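Local coordinates for Asp (Solanum tuberosum, PDB 3RFI), which forms the saposin-like domain of a plant aspartic protease and, as in other saposin-like proteins, probably interacts with lipid membranes, at residues V30-C36 / C76-V81. Numbering follows the deposited sequence. Where two conformers were deposited one is given.
Sequences VRPDQVC and CEMAVV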
loop_
_atom_site.group_PDB
_atom_site.type_symbol
_atom_site.label_atom_id
_atom_site.label_comp_id
_atom_site.label_asym_id
_atom_site.label_seq_id
_atom_site.Cartn_x
_atom_site.Cartn_y
_atom_site.Cartn_z
ATOM N N VAL A 30 4.235 4.770 -3.001
ATOM C CA VAL A 30 3.974 5.970 -2.175
ATOM C C VAL A 30 5.150 6.956 -2.182
ATOM O O VAL A 30 6.294 6.550 -2.063
ATOM C CB VAL A 30 3.408 5.669 -0.813
ATOM C CG1 VAL A 30 3.720 4.355 -0.328
ATOM C CG2 VAL A 30 3.806 6.743 0.230
ATOM N N ARG A 31 4.875 8.242 -2.381
ATOM C CA ARG A 31 5.965 9.222 -2.447
ATOM C C ARG A 31 5.796 10.159 -1.295
ATOM O O ARG A 31 4.851 10.906 -1.285
ATOM C CB ARG A 31 5.936 10.003 -3.763
ATOM C CG ARG A 31 6.353 9.141 -4.979
ATOM C CD ARG A 31 5.839 9.757 -6.283
ATOM N NE ARG A 31 4.379 9.976 -6.294
ATOM C CZ ARG A 31 3.599 9.862 -7.380
ATOM N NH1 ARG A 31 4.115 9.505 -8.565
ATOM N NH2 ARG A 31 2.292 10.096 -7.281
ATOM N N PRO A 32 6.693 10.075 -0.295
ATOM C CA PRO A 32 6.582 10.892 0.916
ATOM C C PRO A 32 6.396 12.330 0.536
ATOM O O PRO A 32 5.607 13.026 1.146
ATOM C CB PRO A 32 7.970 10.690 1.565
ATOM C CG PRO A 32 8.159 9.257 1.298
ATOM C CD PRO A 32 7.841 9.149 -0.194
ATOM N N ASP A 33 7.140 12.803 -0.451
ATOM C CA ASP A 33 7.006 14.211 -0.788
ATOM C C ASP A 33 5.650 14.645 -1.312
ATOM O O ASP A 33 5.159 15.740 -1.002
ATOM C CB ASP A 33 8.151 14.719 -1.659
ATOM C CG ASP A 33 8.218 14.069 -3.018
ATOM O OD1 ASP A 33 8.958 14.624 -3.843
ATOM O OD2 ASP A 33 7.597 13.012 -3.284
ATOM N N GLN A 34 5.037 13.760 -2.075
ATOM C CA GLN A 34 3.727 13.995 -2.663
ATOM C C GLN A 34 2.674 13.931 -1.575
ATOM O O GLN A 34 1.761 14.749 -1.548
ATOM C CB GLN A 34 3.437 12.876 -3.671
ATOM C CG GLN A 34 2.705 13.328 -4.792
ATOM C CD GLN A 34 3.422 14.462 -5.533
ATOM O OE1 GLN A 34 4.556 14.309 -6.041
ATOM N NE2 GLN A 34 2.754 15.607 -5.601
ATOM N N VAL A 35 2.793 12.932 -0.708
ATOM C CA VAL A 35 1.837 12.746 0.373
ATOM C C VAL A 35 1.948 13.966 1.294
ATOM O O VAL A 35 0.948 14.579 1.622
ATOM C CB VAL A 35 2.163 11.499 1.210
ATOM C CG1 VAL A 35 1.258 11.464 2.428
ATOM C CG2 VAL A 35 1.866 10.245 0.434
ATOM N N CYS A 36 3.181 14.347 1.625
ATOM C CA CYS A 36 3.420 15.534 2.477
ATOM C C CYS A 36 2.994 16.853 1.858
ATOM O O CYS A 36 2.515 17.744 2.555
ATOM C CB CYS A 36 4.874 15.528 2.856
ATOM S SG CYS A 36 5.079 14.139 4.029
ATOM N N CYS A 76 7.483 15.159 8.177
ATOM C CA CYS A 76 6.412 14.479 7.526
ATOM C C CYS A 76 7.008 13.398 6.608
ATOM O O CYS A 76 6.475 12.297 6.523
ATOM C CB CYS A 76 5.637 15.478 6.631
ATOM S SG CYS A 76 4.219 14.749 5.781
ATOM N N GLU A 77 8.006 13.749 5.806
ATOM C CA GLU A 77 8.513 12.777 4.858
ATOM C C GLU A 77 9.134 11.564 5.620
ATOM O O GLU A 77 8.957 10.435 5.203
ATOM C CB GLU A 77 9.600 13.402 4.021
ATOM C CG GLU A 77 8.921 14.246 2.891
ATOM C CD GLU A 77 9.861 15.122 2.120
ATOM O OE1 GLU A 77 9.451 15.549 1.023
ATOM O OE2 GLU A 77 10.964 15.432 2.607
ATOM N N MET A 78 9.819 11.834 6.712
ATOM C CA MET A 78 10.347 10.761 7.588
ATOM C C MET A 78 9.222 9.915 8.094
ATOM O O MET A 78 9.352 8.684 8.046
ATOM C CB MET A 78 11.107 11.333 8.777
ATOM C CG MET A 78 12.534 11.652 8.545
ATOM S SD MET A 78 13.309 12.656 9.818
ATOM C CE MET A 78 12.119 12.527 11.135
ATOM N N ALA A 79 8.112 10.539 8.540
ATOM C CA ALA A 79 6.972 9.784 8.987
ATOM C C ALA A 79 6.413 8.897 7.856
ATOM O O ALA A 79 6.079 7.768 8.140
ATOM C CB ALA A 79 5.875 10.650 9.589
ATOM N N VAL A 80 6.289 9.409 6.623
ATOM C CA VAL A 80 5.765 8.622 5.493
ATOM C C VAL A 80 6.710 7.467 5.159
ATOM O O VAL A 80 6.261 6.357 4.944
ATOM C CB VAL A 80 5.465 9.459 4.227
ATOM C CG1 VAL A 80 5.015 8.565 3.023
ATOM C CG2 VAL A 80 4.319 10.492 4.578
ATOM N N VAL A 81 8.006 7.730 5.094
ATOM C CA VAL A 81 8.962 6.610 4.926
ATOM C C VAL A 81 8.759 5.533 6.025
ATOM O O VAL A 81 8.778 4.335 5.765
ATOM C CB VAL A 81 10.407 7.172 5.010
ATOM C CG1 VAL A 81 11.429 6.024 5.154
ATOM C CG2 VAL A 81 10.651 8.064 3.824
#
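Cys36 and Cys76 are joined by a disulfide, SG to SG 2.0 Å, that ties the short helix 32-38 to helix 71-87. Its dihedral of -92° is close to the relaxed value, and chi1 -178° sets SG of Cys76 anti to its backbone N, on the side facing Cys36. Beside it lies the tight part, built round the buried Val80. One branch, CG1, sits 3.5 Å from both CA of Pro32 and CG2 of Val30; the other, CG2, packs against SG of Cys36 at 3.8 Å and against CG1 of Val35. The pyrrolidine of Pro32, at the start of its helix, lies against helix 71-87, its CG 3.7 Å from both Val80 CG1 and Val81 CG2. Toward solvent the fit gives way to Glu77, whose extended chain runs past Pro32 and brings OE1 to 3.1 Å from CB of Asp33, the carboxylates staying apart (Asp33 OD1 to Glu77 OE1 5.0 Å). Cut back to an alanine, Glu77 would probably leave that flank of Pro32 and CB of Asp33 less covered. No hydrogen bond crosses; a short helix bound to a longer one by one of three disulfides, with apolar packing alongside, is characteristic of the saposin-like fold.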